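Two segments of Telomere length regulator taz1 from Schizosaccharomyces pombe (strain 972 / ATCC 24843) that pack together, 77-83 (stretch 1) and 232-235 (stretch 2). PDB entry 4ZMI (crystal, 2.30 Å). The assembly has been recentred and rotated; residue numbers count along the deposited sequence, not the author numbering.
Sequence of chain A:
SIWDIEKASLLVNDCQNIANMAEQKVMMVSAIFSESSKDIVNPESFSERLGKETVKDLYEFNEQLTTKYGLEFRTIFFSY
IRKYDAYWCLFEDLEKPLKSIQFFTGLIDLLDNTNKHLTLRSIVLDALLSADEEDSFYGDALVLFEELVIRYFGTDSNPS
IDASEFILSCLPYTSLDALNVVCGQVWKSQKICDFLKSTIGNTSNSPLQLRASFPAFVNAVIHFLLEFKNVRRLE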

# COMPACT_ATOMS: atom_id res chain seq x y z
N PHE A 77 6.05 0.19 -6.70
CA PHE A 77 5.55 1.51 -7.04
C PHE A 77 5.33 1.71 -8.51
O PHE A 77 6.28 1.93 -9.28
N PHE A 78 4.06 1.65 -8.90
CA PHE A 78 3.70 1.78 -10.30
C PHE A 78 3.98 3.17 -10.83
O PHE A 78 4.34 3.34 -12.01
N SER A 79 3.87 4.18 -9.98
CA SER A 79 4.25 5.51 -10.42
C SER A 79 5.74 5.57 -10.75
O SER A 79 6.14 6.24 -11.68
N TYR A 80 6.55 4.86 -9.98
CA TYR A 80 7.99 4.87 -10.20
C TYR A 80 8.34 4.13 -11.49
O TYR A 80 9.05 4.65 -12.34
N ILE A 81 7.82 2.92 -11.63
CA ILE A 81 7.99 2.10 -12.81
C ILE A 81 7.52 2.79 -14.08
O ILE A 81 8.15 2.67 -15.12
N ARG A 82 6.42 3.53 -14.01
CA ARG A 82 5.94 4.24 -15.20
C ARG A 82 6.84 5.43 -15.53
O ARG A 82 7.05 5.76 -16.69
N LYS A 83 7.36 6.06 -14.48
CA LYS A 83 8.20 7.25 -14.64
C LYS A 83 9.59 7.00 -15.26
O LYS A 83 10.00 7.74 -16.14
N ARG A 232 -5.38 -1.22 -15.42
CA ARG A 232 -4.12 -1.15 -16.16
C ARG A 232 -3.33 0.10 -15.79
O ARG A 232 -3.64 1.20 -16.23
N ARG A 233 -2.31 -0.08 -14.96
CA ARG A 233 -1.56 1.06 -14.45
C ARG A 233 -0.40 1.45 -15.36
O ARG A 233 -0.15 2.64 -15.57
N LEU A 234 0.29 0.46 -15.91
CA LEU A 234 1.41 0.76 -16.79
C LEU A 234 0.94 1.39 -18.10
O LEU A 234 0.51 0.71 -19.02
N GLU A 235 1.01 2.72 -18.14
CA GLU A 235 0.46 3.55 -19.21
C GLU A 235 -0.99 3.20 -19.55
O GLU A 235 -1.27 2.27 -20.32

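The last residues of the chain, which adopt no regular helix or strand, lie against the first turns of the helix that begins after the N-cap residue Phe77, and the two segments together bury 295 Å². Phe78, Ile81 and Arg82 direct their CA-to-CB bonds toward the tail, a spacing of three and four residues that places them on one side of the helix; Ser79 points away, while Phe77, Tyr80 and Lys83 make no contact with it.

The polar link is made by Arg82. Its side chain is extended at chi1 and chi2 (both t), then turns at chi3 (-28°, between wells), and its guanidinium meets the carbonyl of Arg233 edge-on. Two weak hydrogen bonds converge on this one acceptor, from Arg82 NE to Arg233 O at 3.3 Å and from Arg82 NH2 to Arg233 O at 3.5 Å. Arg233 O thus accepts from two donors on the same side chain, both bonds weak. Glu235 N also lies near the guanidinium plane, 4.1 Å from Arg82 NE, a contact without a hydrogen bond.

Arg82 N is already satisfied within the helix by Phe78 O at 2.9 Å, and Ile81 N by Phe77 O at 3.0 Å. Ser79 OG, Tyr80 OH and Lys83 NZ find their partners elsewhere in the structure.

Beside the polar link sits an apolar patch. Leu234 (chi1 m, chi2 t) starts away from the helix, but its end comes nearer: Leu234 CD2 lies 3.7 Å from Ile81 CG2 and, at the ring edge, 4.0 Å from Phe78 CD2. Ile81 is m,t and Phe78 is m at chi1. Arg233, with chi1 off-well at -97°, adds aliphatic carbon here: Arg233 CB is 4.2 Å from Phe78 CB. Separately, Arg233 CD lies 3.8 Å from Arg82 NH2, a contact of carbon with the guanidinium and not a hydrogen bond.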

# COMPACT_ATOMS: atom_id res chain seq x y z
CB PHE A 77 6.48 2.56 -6.47
CG PHE A 77 6.42 2.62 -4.99
CD1 PHE A 77 7.21 1.79 -4.23
CD2 PHE A 77 5.49 3.44 -4.36
CE1 PHE A 77 7.14 1.82 -2.85
CE2 PHE A 77 5.40 3.49 -2.99
CZ PHE A 77 6.22 2.67 -2.21
CB PHE A 78 2.26 1.33 -10.53
CG PHE A 78 2.06 -0.15 -10.35
CD1 PHE A 78 1.55 -0.66 -9.18
CD2 PHE A 78 2.44 -1.04 -11.35
CE1 PHE A 78 1.40 -2.02 -9.01
CE2 PHE A 78 2.28 -2.39 -11.19
CZ PHE A 78 1.76 -2.89 -10.01
CB SER A 79 3.93 6.57 -9.36
OG SER A 79 4.65 6.35 -8.17
CB TYR A 80 8.66 4.22 -9.00
CG TYR A 80 10.17 4.24 -9.01
CD1 TYR A 80 10.87 5.16 -8.26
CD2 TYR A 80 10.88 3.29 -9.73
CE1 TYR A 80 12.24 5.17 -8.24
CE2 TYR A 80 12.27 3.30 -9.73
CZ TYR A 80 12.94 4.23 -8.98
OH TYR A 80 14.31 4.23 -8.96
CB ILE A 81 7.24 0.78 -12.66
CG1 ILE A 81 7.86 -0.04 -11.53
CG2 ILE A 81 7.26 0.02 -13.97
CD1 ILE A 81 7.16 -1.35 -11.30
CB ARG A 82 4.50 4.72 -15.03
CG ARG A 82 4.00 5.55 -16.22
CD ARG A 82 2.60 6.11 -15.97
NE ARG A 82 1.86 5.26 -15.05
CZ ARG A 82 1.64 5.57 -13.78
NH1 ARG A 82 2.08 6.72 -13.29
NH2 ARG A 82 0.97 4.73 -13.01
CB LYS A 83 8.38 7.97 -13.31
CG LYS A 83 9.37 9.12 -13.37
CD LYS A 83 8.80 10.22 -14.26
CE LYS A 83 9.76 11.39 -14.40
NZ LYS A 83 9.02 12.62 -14.82
CB ARG A 232 -4.35 -1.21 -17.67
CG ARG A 232 -3.71 -2.42 -18.33
CD ARG A 232 -4.13 -2.56 -19.78
NE ARG A 232 -3.51 -3.73 -20.40
CZ ARG A 232 -3.87 -4.24 -21.57
NH1 ARG A 232 -4.87 -3.70 -22.26
NH2 ARG A 232 -3.24 -5.31 -22.05
CB ARG A 233 -1.07 0.81 -13.02
CG ARG A 233 -1.98 1.39 -11.95
CD ARG A 233 -2.19 2.89 -12.14
NE ARG A 233 -3.14 3.44 -11.17
CZ ARG A 233 -4.34 3.93 -11.48
NH1 ARG A 233 -4.74 3.96 -12.74
NH2 ARG A 233 -5.14 4.40 -10.53
CB LEU A 234 2.29 -0.48 -17.00
CG LEU A 234 2.87 -0.96 -15.66
CD1 LEU A 234 3.72 -2.21 -15.79
CD2 LEU A 234 3.66 0.15 -14.95
CB GLU A 235 1.34 3.49 -20.45
CG GLU A 235 0.94 4.47 -21.54
CD GLU A 235 1.50 5.86 -21.32
OE1 GLU A 235 2.50 5.98 -20.59
OE2 GLU A 235 0.95 6.83 -21.89